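PDB 6AD3: lovastatin nonaketide synthase mokA from Monascus pilosus, which catalyses, as a whole multidomain polyketide synthase, the iterative nine-step assembly of the nonaketide precursor of monacolin K (lovastatin), of which synthase this chain is the condensation domain. Local coordinates for residues Asp438-Gln443 with Glu471-Pro476; Ala306-Met311 with Lys478-Thr483; Asp212-Glu217 with Thr355-Val360; Asn100-Phe105 with Val457-Glu462. The protein carries 1 engineered substitution. All coordinates share one frame; numbering follows the deposited sequence.

Overall arrangement
The chain has two lobes, as in other condensation domains, each with a mixed sheet. Contacts 1 and 2 share the six-stranded sheet, their centres about 10 Å apart: strands 435-440, 468-473, 481-487 and 301-307 lie side by side. Contact 4 belongs to the five-stranded sheet, whose outermost strand 453-460 comes between strands 435-440 and 468-473 in the chain, so the polypeptide leaves one sheet, pairs with the other and returns. Arg461 of contact 4 bridges to Asp438 of contact 1. Contact 3, about 17 Å from contact 4 between centres, ties helix 213-227 to the loop after strand 348-354. Along the chain, contact 4 encloses contact 3, which closes before contact 1 opens. Contacts 3 and 4 both join the lobes.

Contact 1: Asp438-Gln443 with Glu471-Pro476; sequences DYKQGQ and EMSDDP
Tyr439 and Asp474 meet at the end of two parallel strands, 438-440 and 471-473, whose axes run 4.7 Å apart. The tyrosine can be followed outward along its ring. CB places CG anti to the backbone N (chi1 166°), which lays the ring along the direction of the neighbouring strand. CD2 then reaches Met472, whose CE lies 4.1 Å away; this is a Met-aromatic contact made at the ring edge, with SD close to the ring plane. Further out, CE2 passes CB of Asp474 at 3.7 Å. The tip, OH, donates to OD2 of Asp474 over 2.6 Å, meeting that oxygen on its anti side, with ring and carboxylate planes 73° apart. Met328 and Tyr331 of helix 327-343 also pack on the tyrosine.

On the other face, CG of Lys440 stands between the backbone N and the carbonyl carbon (chi1 79°), and the chain then runs extended, so that CE comes 3.0 Å from OG of Ser473. Between the strands, Asp438 O takes the N-H of Met472, Lys440 N gives to Met472 O, and Asp474 N binds Lys440 O at 2.8 Å. Past the strands, CG of Gln443 rests 3.6 Å from CG of Pro476, while the carboxylate of Asp475 turns to Ala444 N and Thr477 OG1.

Asp438 and Glu471 are paired in register on the Lys440 face, their carboxylates not in contact. Arg461 pairs with Asp438 and weakly with Glu471, while Lys485 takes the other oxygen of Glu471. These cations probably offset the like charges, and the short phenol bond would be expected to favour the ionised form of Asp474.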
loop_
_atom_site.group_PDB
_atom_site.type_symbol
_atom_site.label_atom_id
_atom_site.label_comp_id
_atom_site.label_asym_id
_atom_site.label_seq_id
_atom_site.Cartn_x
_atom_site.Cartn_y
_atom_site.Cartn_z
ATOM N N ASP A 438 4.283 -1.043 -6.055
ATOM C CA ASP A 438 2.865 -0.708 -5.854
ATOM C C ASP A 438 2.467 0.377 -6.826
ATOM O O ASP A 438 2.914 1.530 -6.710
ATOM C CB ASP A 438 2.638 -0.254 -4.406
ATOM C CG ASP A 438 1.162 0.070 -4.089
ATOM O OD1 ASP A 438 0.394 0.255 -5.028
ATOM O OD2 ASP A 438 0.790 -0.004 -2.887
ATOM N N TYR A 439 1.634 -0.000 -7.807
ATOM C CA TYR A 439 1.231 0.906 -8.880
ATOM C C TYR A 439 -0.290 1.057 -8.846
ATOM O O TYR A 439 -1.025 0.072 -8.714
ATOM C CB TYR A 439 1.658 0.319 -10.227
ATOM C CG TYR A 439 1.047 0.956 -11.454
ATOM C CD1 TYR A 439 -0.242 0.646 -11.863
ATOM C CD2 TYR A 439 1.765 1.864 -12.197
ATOM C CE1 TYR A 439 -0.785 1.192 -13.018
ATOM C CE2 TYR A 439 1.247 2.381 -13.388
ATOM C CZ TYR A 439 -0.025 2.003 -13.795
ATOM O OH TYR A 439 -0.584 2.602 -14.924
ATOM N N LYS A 440 -0.728 2.289 -8.894
ATOM C CA LYS A 440 -2.152 2.601 -9.023
ATOM C C LYS A 440 -2.434 3.675 -10.081
ATOM O O LYS A 440 -1.571 4.504 -10.393
ATOM C CB LYS A 440 -2.715 2.991 -7.667
ATOM C CG LYS A 440 -2.389 4.413 -7.252
ATOM C CD LYS A 440 -2.962 4.736 -5.889
ATOM C CE LYS A 440 -2.563 6.173 -5.530
ATOM N NZ LYS A 440 -3.124 6.614 -4.260
ATOM N N GLN A 441 -3.622 3.567 -10.714
ATOM C CA GLN A 441 -4.000 4.397 -11.851
ATOM C C GLN A 441 -5.244 5.277 -11.644
ATOM O O GLN A 441 -5.655 5.961 -12.552
ATOM C CB GLN A 441 -4.320 3.463 -13.014
ATOM C CG GLN A 441 -3.377 3.512 -14.139
ATOM C CD GLN A 441 -3.896 2.677 -15.314
ATOM O OE1 GLN A 441 -3.849 3.104 -16.441
ATOM N NE2 GLN A 441 -4.426 1.495 -15.018
ATOM N N GLY A 442 -5.782 5.348 -10.446
ATOM C CA GLY A 442 -7.018 6.146 -10.239
ATOM C C GLY A 442 -6.991 7.596 -10.747
ATOM O O GLY A 442 -5.948 8.194 -10.941
ATOM N N GLN A 443 -8.153 8.209 -10.823
ATOM C CA GLN A 443 -8.207 9.653 -10.932
ATOM C C GLN A 443 -8.581 10.253 -9.603
ATOM O O GLN A 443 -9.733 10.132 -9.162
ATOM C CB GLN A 443 -9.210 10.088 -12.015
ATOM C CG GLN A 443 -8.629 10.177 -13.416
ATOM C CD GLN A 443 -9.721 10.317 -14.460
ATOM O OE1 GLN A 443 -10.161 11.435 -14.766
ATOM N NE2 GLN A 443 -10.285 9.187 -14.880
ATOM N N GLU A 471 6.504 3.016 -4.943
ATOM C CA GLU A 471 5.079 3.255 -5.052
ATOM C C GLU A 471 4.879 4.308 -6.134
ATOM O O GLU A 471 5.673 5.238 -6.213
ATOM C CB GLU A 471 4.514 3.841 -3.758
ATOM C CG GLU A 471 4.667 2.963 -2.559
ATOM C CD GLU A 471 4.124 3.592 -1.313
ATOM O OE1 GLU A 471 4.562 3.191 -0.205
ATOM O OE2 GLU A 471 3.125 4.348 -1.443
ATOM N N MET A 472 3.938 4.066 -7.054
ATOM C CA MET A 472 3.660 4.987 -8.147
ATOM C C MET A 472 2.180 5.271 -8.222
ATOM O O MET A 472 1.354 4.346 -8.066
ATOM C CB MET A 472 4.003 4.355 -9.491
ATOM C CG MET A 472 5.403 4.088 -9.765
ATOM S SD MET A 472 5.445 3.432 -11.454
ATOM C CE MET A 472 4.617 4.739 -12.417
ATOM N N SER A 473 1.848 6.507 -8.587
ATOM C CA SER A 473 0.512 6.865 -9.058
ATOM C C SER A 473 0.639 7.223 -10.525
ATOM O O SER A 473 1.541 7.939 -10.921
ATOM C CB SER A 473 -0.049 8.055 -8.268
ATOM O OG SER A 473 -0.299 7.682 -6.893
ATOM N N ASP A 474 -0.343 6.811 -11.303
ATOM C CA ASP A 474 -0.368 7.096 -12.739
ATOM C C ASP A 474 -1.790 7.586 -13.049
ATOM O O ASP A 474 -2.566 6.912 -13.734
ATOM C CB ASP A 474 -0.013 5.822 -13.503
ATOM C CG ASP A 474 0.018 6.007 -15.014
ATOM O OD1 ASP A 474 -0.019 7.149 -15.458
ATOM O OD2 ASP A 474 0.140 4.978 -15.725
ATOM N N ASP A 475 -2.105 8.769 -12.554
ATOM C CA ASP A 475 -3.434 9.392 -12.749
ATOM C C ASP A 475 -3.452 9.895 -14.197
ATOM O O ASP A 475 -2.530 10.590 -14.606
ATOM C CB ASP A 475 -3.579 10.561 -11.760
ATOM C CG ASP A 475 -4.903 11.267 -11.854
ATOM O OD1 ASP A 475 -5.455 11.343 -12.966
ATOM O OD2 ASP A 475 -5.367 11.735 -10.802
ATOM N N PRO A 476 -4.427 9.439 -14.997
ATOM C CA PRO A 476 -4.324 9.634 -16.470
ATOM C C PRO A 476 -4.371 11.080 -16.884
ATOM O O PRO A 476 -4.064 11.408 -18.051
ATOM C CB PRO A 476 -5.561 8.883 -17.021
ATOM C CG PRO A 476 -6.444 8.616 -15.834
ATOM C CD PRO A 476 -5.492 8.481 -14.666
#

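Contact 2: Ala306-Met311 with Lys478-Thr483; sequences ARLDPM and KDPLLT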
loop_
_atom_site.group_PDB
_atom_site.type_symbol
_atom_site.label_atom_id
_atom_site.label_comp_id
_atom_site.label_asym_id
_atom_site.label_seq_id
_atom_site.Cartn_x
_atom_site.Cartn_y
_atom_site.Cartn_z
ATOM N N ALA A 306 9.445 11.933 -7.025
ATOM C CA ALA A 306 9.567 12.734 -8.284
ATOM C C ALA A 306 8.431 12.478 -9.248
ATOM O O ALA A 306 7.859 11.405 -9.283
ATOM C CB ALA A 306 10.874 12.447 -8.967
ATOM N N ARG A 307 8.117 13.494 -10.047
ATOM C CA ARG A 307 7.241 13.356 -11.191
ATOM C C ARG A 307 8.026 12.939 -12.388
ATOM O O ARG A 307 9.079 13.527 -12.691
ATOM C CB ARG A 307 6.656 14.713 -11.550
ATOM C CG ARG A 307 5.615 15.148 -10.644
ATOM C CD ARG A 307 4.253 14.758 -11.136
ATOM N NE ARG A 307 3.363 15.280 -10.145
ATOM C CZ ARG A 307 2.265 14.707 -9.723
ATOM N NH1 ARG A 307 1.692 13.750 -10.417
ATOM N NH2 ARG A 307 1.620 15.268 -8.726
ATOM N N LEU A 308 7.447 12.046 -13.163
ATOM C CA LEU A 308 8.084 11.572 -14.375
ATOM C C LEU A 308 7.754 12.548 -15.500
ATOM O O LEU A 308 6.631 13.043 -15.579
ATOM C CB LEU A 308 7.575 10.185 -14.724
ATOM C CG LEU A 308 8.236 9.494 -15.891
ATOM C CD1 LEU A 308 9.704 9.177 -15.620
ATOM C CD2 LEU A 308 7.463 8.226 -16.248
ATOM N N ASP A 309 8.776 12.860 -16.302
ATOM C CA ASP A 309 8.638 13.634 -17.542
ATOM C C ASP A 309 7.475 13.111 -18.384
ATOM O O ASP A 309 7.400 11.922 -18.657
ATOM C CB ASP A 309 9.945 13.516 -18.329
ATOM C CG ASP A 309 9.901 14.259 -19.657
ATOM O OD1 ASP A 309 10.227 15.444 -19.679
ATOM O OD2 ASP A 309 9.676 13.620 -20.675
ATOM N N PRO A 310 6.669 14.027 -18.956
ATOM C CA PRO A 310 5.491 13.567 -19.666
ATOM C C PRO A 310 5.786 12.929 -21.017
ATOM O O PRO A 310 5.055 12.017 -21.442
ATOM C CB PRO A 310 4.656 14.849 -19.836
ATOM C CG PRO A 310 5.635 15.965 -19.725
ATOM C CD PRO A 310 6.596 15.480 -18.674
ATOM N N MET A 311 6.956 13.214 -21.583
ATOM C CA MET A 311 7.331 12.548 -22.834
ATOM C C MET A 311 7.828 11.144 -22.580
ATOM O O MET A 311 7.579 10.243 -23.381
ATOM C CB MET A 311 8.356 13.363 -23.629
ATOM C CG MET A 311 7.707 14.411 -24.505
ATOM S SD MET A 311 6.601 13.665 -25.763
ATOM C CE MET A 311 7.570 12.312 -26.302
ATOM N N LYS A 478 -2.701 13.488 -15.040
ATOM C CA LYS A 478 -1.480 14.123 -14.525
ATOM C C LYS A 478 -0.276 13.401 -15.156
ATOM O O LYS A 478 -0.455 12.601 -16.092
ATOM C CB LYS A 478 -1.410 13.997 -13.000
ATOM C CG LYS A 478 -2.663 14.460 -12.299
ATOM C CD LYS A 478 -2.656 15.971 -12.212
ATOM C CE LYS A 478 -4.031 16.521 -11.868
ATOM N NZ LYS A 478 -3.890 17.767 -11.069
ATOM N N ASP A 479 0.919 13.614 -14.595
ATOM C CA ASP A 479 2.101 12.785 -14.936
ATOM C C ASP A 479 2.368 11.772 -13.793
ATOM O O ASP A 479 1.997 11.989 -12.648
ATOM C CB ASP A 479 3.337 13.670 -15.156
ATOM C CG ASP A 479 3.154 14.657 -16.311
ATOM O OD1 ASP A 479 2.463 14.306 -17.287
ATOM O OD2 ASP A 479 3.700 15.762 -16.219
ATOM N N PRO A 480 3.009 10.666 -14.103
ATOM C CA PRO A 480 3.198 9.678 -13.068
ATOM C C PRO A 480 4.024 10.225 -11.878
ATOM O O PRO A 480 4.980 10.973 -12.074
ATOM C CB PRO A 480 3.950 8.560 -13.800
ATOM C CG PRO A 480 3.609 8.765 -15.251
ATOM C CD PRO A 480 3.547 10.238 -15.401
ATOM N N LEU A 481 3.640 9.853 -10.671
ATOM C CA LEU A 481 4.327 10.265 -9.475
ATOM C C LEU A 481 5.011 9.060 -8.831
ATOM O O LEU A 481 4.357 8.081 -8.516
ATOM C CB LEU A 481 3.332 10.891 -8.472
ATOM C CG LEU A 481 3.975 11.544 -7.232
ATOM C CD1 LEU A 481 4.801 12.753 -7.649
ATOM C CD2 LEU A 481 2.916 11.918 -6.178
ATOM N N LEU A 482 6.325 9.153 -8.643
ATOM C CA LEU A 482 7.117 8.037 -8.177
ATOM C C LEU A 482 7.619 8.334 -6.778
ATOM O O LEU A 482 8.287 9.356 -6.562
ATOM C CB LEU A 482 8.319 7.813 -9.113
ATOM C CG LEU A 482 8.108 7.327 -10.560
ATOM C CD1 LEU A 482 7.013 8.014 -11.292
ATOM C CD2 LEU A 482 9.407 7.426 -11.317
ATOM N N THR A 483 7.460 7.365 -5.867
ATOM C CA THR A 483 7.980 7.454 -4.518
ATOM C C THR A 483 8.853 6.226 -4.284
ATOM O O THR A 483 8.383 5.083 -4.453
ATOM C CB THR A 483 6.854 7.444 -3.456
ATOM O OG1 THR A 483 5.955 8.520 -3.724
ATOM C CG2 THR A 483 7.405 7.587 -2.052
#
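Arg307 wraps back over Leu481, its non-hydrogen-bonded partner in an antiparallel pairing. A sharp bend at chi2 (-93°) brings the guanidinium down flat, with CD1 of Leu481 centred over one face, 3.8 Å above the plane. The same turn points NH1 at the backbone: NH1 of Arg307 donates to Asp479 O over 2.9 Å, with the acceptor lying in the guanidinium plane. One side chain thus combines an apolar lid with an edge-on hydrogen bond.

Leu308 goes the other way, CG anti to the backbone N (chi1 -174°), and its CD2 touches CG of Pro480 at 4.0 Å. CD1 of Leu482 approaches CB of Leu308 at 4.1 Å. Where the paired residues give out, the carboxylate of Asp479 lies across Pro310, OD1 being 3.4 Å from its CB. Two backbone bonds join Ala306 and Leu482, and Leu308 N extends the pairing to Pro480 O at 2.9 Å.

Strand 301-307 is the outermost strand of the six-stranded sheet within the chain, and it leads directly into helix 310-322, capped by Asp309. Leu500 of helix 495-512 packs on Ala306 and Leu482, whereas Tyr331 of helix 327-343 covers Leu308 and Pro480.

Contact 3: Asp212-Glu217 with Thr355-Val360; sequences DGSTTE and TNRTNV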
loop_
_atom_site.group_PDB
_atom_site.type_symbol
_atom_site.label_atom_id
_atom_site.label_comp_id
_atom_site.label_asym_id
_atom_site.label_seq_id
_atom_site.Cartn_x
_atom_site.Cartn_y
_atom_site.Cartn_z
ATOM N N ASP A 212 -7.434 1.116 3.334
ATOM C CA ASP A 212 -6.356 0.918 2.338
ATOM C C ASP A 212 -6.602 1.903 1.203
ATOM O O ASP A 212 -7.466 2.750 1.316
ATOM C CB ASP A 212 -6.259 -0.565 1.812
ATOM C CG ASP A 212 -7.494 -1.047 1.025
ATOM O OD1 ASP A 212 -8.302 -0.245 0.509
ATOM O OD2 ASP A 212 -7.623 -2.289 0.867
ATOM N N GLY A 213 -5.707 1.930 0.217
ATOM C CA GLY A 213 -5.763 2.989 -0.812
ATOM C C GLY A 213 -7.124 3.050 -1.502
ATOM O O GLY A 213 -7.636 4.140 -1.798
ATOM N N SER A 214 -7.710 1.895 -1.827
ATOM C CA SER A 214 -9.035 1.886 -2.437
ATOM C C SER A 214 -10.149 2.382 -1.525
ATOM O O SER A 214 -11.095 3.076 -1.950
ATOM C CB SER A 214 -9.352 0.491 -2.985
ATOM O OG SER A 214 -8.437 0.156 -4.012
ATOM N N THR A 215 -10.043 2.046 -0.238
ATOM C CA THR A 215 -10.960 2.574 0.728
ATOM C C THR A 215 -10.892 4.087 0.818
ATOM O O THR A 215 -11.933 4.767 0.884
ATOM C CB THR A 215 -10.762 1.905 2.087
ATOM O OG1 THR A 215 -11.197 0.531 1.965
ATOM C CG2 THR A 215 -11.560 2.592 3.155
ATOM N N THR A 216 -9.697 4.641 0.831
ATOM C CA THR A 216 -9.551 6.106 0.828
ATOM C C THR A 216 -10.213 6.752 -0.388
ATOM O O THR A 216 -11.011 7.672 -0.240
ATOM C CB THR A 216 -8.072 6.515 0.890
ATOM O OG1 THR A 216 -7.468 5.890 2.029
ATOM C CG2 THR A 216 -7.910 8.038 1.006
ATOM N N GLU A 217 -10.018 6.149 -1.572
ATOM C CA GLU A 217 -10.706 6.616 -2.792
ATOM C C GLU A 217 -12.201 6.556 -2.586
ATOM O O GLU A 217 -12.934 7.529 -2.904
ATOM C CB GLU A 217 -10.307 5.735 -3.990
ATOM C CG GLU A 217 -8.850 5.891 -4.440
ATOM C CD GLU A 217 -8.343 4.752 -5.348
ATOM O OE1 GLU A 217 -7.100 4.682 -5.602
ATOM O OE2 GLU A 217 -9.105 3.810 -5.652
ATOM N N THR A 355 -4.945 -4.833 -5.215
ATOM C CA THR A 355 -6.090 -4.458 -4.396
ATOM C C THR A 355 -6.876 -5.639 -3.833
ATOM O O THR A 355 -7.562 -5.488 -2.819
ATOM C CB THR A 355 -7.105 -3.605 -5.157
ATOM O OG1 THR A 355 -7.636 -4.370 -6.252
ATOM C CG2 THR A 355 -6.507 -2.286 -5.620
ATOM N N ASN A 356 -6.816 -6.777 -4.504
ATOM C CA ASN A 356 -7.622 -7.946 -4.144
ATOM C C ASN A 356 -9.132 -7.611 -4.144
ATOM O O ASN A 356 -9.872 -8.084 -3.328
ATOM C CB ASN A 356 -7.176 -8.566 -2.817
ATOM C CG ASN A 356 -7.443 -10.070 -2.739
ATOM O OD1 ASN A 356 -7.194 -10.697 -1.720
ATOM N ND2 ASN A 356 -7.934 -10.644 -3.808
ATOM N N ARG A 357 -9.540 -6.752 -5.060
ATOM C CA ARG A 357 -10.941 -6.456 -5.261
ATOM C C ARG A 357 -11.276 -6.870 -6.689
ATOM O O ARG A 357 -10.769 -6.302 -7.625
ATOM C CB ARG A 357 -11.188 -4.972 -5.057
ATOM C CG ARG A 357 -10.991 -4.506 -3.627
ATOM C CD ARG A 357 -10.932 -3.001 -3.561
ATOM N NE ARG A 357 -10.524 -2.440 -2.278
ATOM C CZ ARG A 357 -11.358 -1.879 -1.412
ATOM N NH1 ARG A 357 -12.645 -1.841 -1.668
ATOM N NH2 ARG A 357 -10.911 -1.357 -0.287
ATOM N N THR A 358 -12.153 -7.862 -6.780
ATOM C CA THR A 358 -12.351 -8.721 -7.929
ATOM C C THR A 358 -13.804 -8.776 -8.457
ATOM O O THR A 358 -14.108 -9.582 -9.329
ATOM C CB THR A 358 -11.894 -10.172 -7.580
ATOM O OG1 THR A 358 -12.927 -10.877 -6.894
ATOM C CG2 THR A 358 -10.712 -10.176 -6.645
ATOM N N ASN A 359 -14.691 -7.979 -7.885
ATOM C CA ASN A 359 -16.080 -7.923 -8.292
ATOM C C ASN A 359 -16.735 -6.648 -7.781
ATOM O O ASN A 359 -16.139 -5.902 -7.044
ATOM C CB ASN A 359 -16.846 -9.160 -7.869
ATOM C CG ASN A 359 -16.990 -9.272 -6.380
ATOM O OD1 ASN A 359 -17.222 -8.304 -5.700
ATOM N ND2 ASN A 359 -16.843 -10.460 -5.875
ATOM N N VAL A 360 -17.962 -6.408 -8.200
ATOM C CA VAL A 360 -18.600 -5.142 -7.959
ATOM C C VAL A 360 -18.631 -4.833 -6.470
ATOM O O VAL A 360 -18.321 -3.743 -6.072
ATOM C CB VAL A 360 -20.060 -5.241 -8.466
ATOM C CG1 VAL A 360 -20.937 -4.108 -7.976
ATOM C CG2 VAL A 360 -20.078 -5.348 -9.974
HETATM O O HOH W 1 -7.728 -2.845 -1.730
#
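Asp212 OD1 is gripped from two directions: Arg357 NH2 forms a salt bridge with it at 2.9 Å, on the syn side, and Thr215 N donates to it at 3.0 Å as the capping bond of helix 213-227. The aspartate takes chi1 64°, which folds the carboxylate over the first turn where both donors can reach it.

Arg357 is extended from CG to NE, and its guanidinium enters edge-on. Arg357 NH2 gives a second bond to Thr215 OG1 at 3.0 Å, close to the guanidinium plane; this hydroxyl is also hydrogen-bonded to Gly367 O. CB of Ser214 presses on one face, 3.0 Å above the plane, so the group is held flat. A water accepts from NE of Arg357 and donates to Asp212 OD2 (2.7 Å) and to Thr355 O.

Beyond them, Gly365 O and Glu362 O take NH1, and Phe369 N and Ala370 N donate to OD2. Asp212 and Gly213 correspond to the DG end of the family's HHxxxDG motif, whose second histidine is an arginine in this chain; pairing of the aspartate with an arginine is known from other condensation domains. This buried network fixes the motif's end to the opposite lobe and probably serves a structural purpose.

Contact 4: Asn100-Phe105 with Val457-Glu462; sequences NTIGMF and VIATRE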
loop_
_atom_site.group_PDB
_atom_site.type_symbol
_atom_site.label_atom_id
_atom_site.label_comp_id
_atom_site.label_asym_id
_atom_site.label_seq_id
_atom_site.Cartn_x
_atom_site.Cartn_y
_atom_site.Cartn_z
ATOM N N ASN A 100 -1.755 5.226 9.089
ATOM C CA ASN A 100 -1.805 5.672 7.694
ATOM C C ASN A 100 -2.529 6.993 7.616
ATOM O O ASN A 100 -3.607 7.173 8.231
ATOM C CB ASN A 100 -2.555 4.652 6.841
ATOM C CG ASN A 100 -2.004 3.266 6.960
ATOM O OD1 ASN A 100 -1.065 2.902 6.243
ATOM N ND2 ASN A 100 -2.518 2.495 7.917
ATOM N N THR A 101 -1.955 7.948 6.899
ATOM C CA THR A 101 -2.466 9.307 6.896
ATOM C C THR A 101 -2.330 9.955 5.518
ATOM O O THR A 101 -1.229 10.088 5.002
ATOM C CB THR A 101 -1.735 10.172 7.952
ATOM O OG1 THR A 101 -1.563 9.445 9.176
ATOM C CG2 THR A 101 -2.503 11.468 8.238
ATOM N N ILE A 102 -3.466 10.279 4.900
ATOM C CA ILE A 102 -3.503 10.783 3.521
ATOM C C ILE A 102 -4.150 12.163 3.540
ATOM O O ILE A 102 -5.311 12.294 3.963
ATOM C CB ILE A 102 -4.356 9.878 2.609
ATOM C CG1 ILE A 102 -3.902 8.434 2.721
ATOM C CG2 ILE A 102 -4.251 10.348 1.149
ATOM C CD1 ILE A 102 -2.428 8.191 2.363
ATOM N N GLY A 103 -3.378 13.197 3.144
ATOM C CA GLY A 103 -3.885 14.577 3.129
ATOM C C GLY A 103 -4.060 15.095 1.699
ATOM O O GLY A 103 -3.201 14.894 0.866
ATOM N N MET A 104 -5.222 15.626 1.390
ATOM C CA MET A 104 -5.468 16.204 0.106
ATOM C C MET A 104 -5.702 17.710 0.244
ATOM O O MET A 104 -6.730 18.152 0.788
ATOM C CB MET A 104 -6.650 15.546 -0.574
ATOM C CG MET A 104 -6.791 15.983 -2.048
ATOM S SD MET A 104 -5.365 15.655 -3.172
ATOM C CE MET A 104 -5.558 13.900 -3.487
ATOM N N PHE A 105 -4.769 18.470 -0.291
ATOM C CA PHE A 105 -4.917 19.936 -0.388
ATOM C C PHE A 105 -5.944 20.240 -1.454
ATOM O O PHE A 105 -5.886 19.681 -2.554
ATOM C CB PHE A 105 -3.584 20.585 -0.757
ATOM C CG PHE A 105 -2.599 20.593 0.341
ATOM C CD1 PHE A 105 -2.732 21.466 1.392
ATOM C CD2 PHE A 105 -1.534 19.699 0.346
ATOM C CE1 PHE A 105 -1.781 21.511 2.402
ATOM C CE2 PHE A 105 -0.651 19.662 1.397
ATOM C CZ PHE A 105 -0.709 20.632 2.376
ATOM N N VAL A 457 -1.332 15.949 -3.013
ATOM C CA VAL A 457 -1.543 14.950 -1.938
ATOM C C VAL A 457 -0.267 14.795 -1.103
ATOM O O VAL A 457 0.852 14.993 -1.600
ATOM C CB VAL A 457 -1.966 13.578 -2.515
ATOM C CG1 VAL A 457 -0.859 13.012 -3.389
ATOM C CG2 VAL A 457 -2.315 12.597 -1.392
ATOM N N ILE A 458 -0.436 14.616 0.199
ATOM C CA ILE A 458 0.656 14.248 1.108
ATOM C C ILE A 458 0.223 12.885 1.628
ATOM O O ILE A 458 -0.883 12.748 2.141
ATOM C CB ILE A 458 0.724 15.094 2.408
ATOM C CG1 ILE A 458 0.055 16.422 2.287
ATOM C CG2 ILE A 458 2.127 15.156 2.980
ATOM C CD1 ILE A 458 0.165 17.218 3.575
ATOM N N ALA A 459 1.085 11.890 1.497
ATOM C CA ALA A 459 0.763 10.534 1.901
ATOM C C ALA A 459 1.810 9.994 2.836
ATOM O O ALA A 459 3.001 10.014 2.541
ATOM C CB ALA A 459 0.661 9.630 0.672
ATOM N N THR A 460 1.373 9.529 3.987
ATOM C CA THR A 460 2.275 8.826 4.907
ATOM C C THR A 460 1.633 7.471 5.273
ATOM O O THR A 460 0.840 7.362 6.202
ATOM C CB THR A 460 2.559 9.671 6.177
ATOM O OG1 THR A 460 2.991 10.987 5.791
ATOM C CG2 THR A 460 3.583 9.024 7.029
ATOM N N ARG A 461 1.995 6.454 4.519
ATOM C CA ARG A 461 1.545 5.100 4.771
ATOM C C ARG A 461 2.385 4.463 5.879
ATOM O O ARG A 461 3.504 4.921 6.165
ATOM C CB ARG A 461 1.703 4.279 3.492
ATOM C CG ARG A 461 0.808 4.740 2.374
ATOM C CD ARG A 461 1.005 3.911 1.114
ATOM N NE ARG A 461 0.562 2.550 1.313
ATOM C CZ ARG A 461 0.648 1.598 0.386
ATOM N NH1 ARG A 461 1.144 1.867 -0.805
ATOM N NH2 ARG A 461 0.265 0.373 0.674
ATOM N N GLU A 462 1.862 3.401 6.473
ATOM C CA GLU A 462 2.555 2.656 7.501
ATOM C C GLU A 462 3.940 2.279 7.050
ATOM O O GLU A 462 4.162 2.020 5.878
ATOM C CB GLU A 462 1.791 1.370 7.858
ATOM C CG GLU A 462 1.646 0.399 6.679
ATOM C CD GLU A 462 1.039 -0.934 7.052
ATOM O OE1 GLU A 462 0.736 -1.137 8.245
ATOM O OE2 GLU A 462 0.755 -1.733 6.132
HETATM O O HOH W 2 -0.764 1.615 3.663
HETATM O O HOH W 3 0.655 8.066 8.872
#
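Phe105 and Ile458 make the tight end of this antiparallel pairing: CE2 of the ring is 3.4 Å from CD1 of the isoleucine. Ile458 has chi1 -22°, well away from a staggered position and presumably somewhat strained, which places its CD1 beside the ring, while Gly103 opposite has no side chain to interfere. Backbone bonds in both directions join Gly103 to Ile458, that from Gly103 N to Ile458 O measuring 2.7 Å, and Thr101 to Thr460. Helix 165-176 covers this face, with Tyr172 touching Ile458.

The reverse face is looser. Here CD1 of Ile102 lies 3.8 Å from CB of Ala459, and Met104, bent at chi2 and chi3, curls CE to within 3.7 Å of CB of Val457; Val457 and Ala459 are exposed. At the far end water enters. Asn100 OD1 accepts Glu462 N at 3.0 Å, the donor standing 48° above the amide carbonyl plane, and also takes a bond from a water that accepts from Arg461 NE at 2.9 Å. A second water donates to Thr460 O and binds Thr101 OG1.

Asn100 ND2 goes to Tyr206 O, so one amide on strand 100-107 links strand 199-206 to the backbone just past strand 453-460. Arg461 NH1 salt-bridges Asp438 on the other sheet. The pairing resembles the latch crossing of related condensation domains, in which backbone hydrogen bonds and apolar packing hold the strand and polar, partly hydrated links join the lobes.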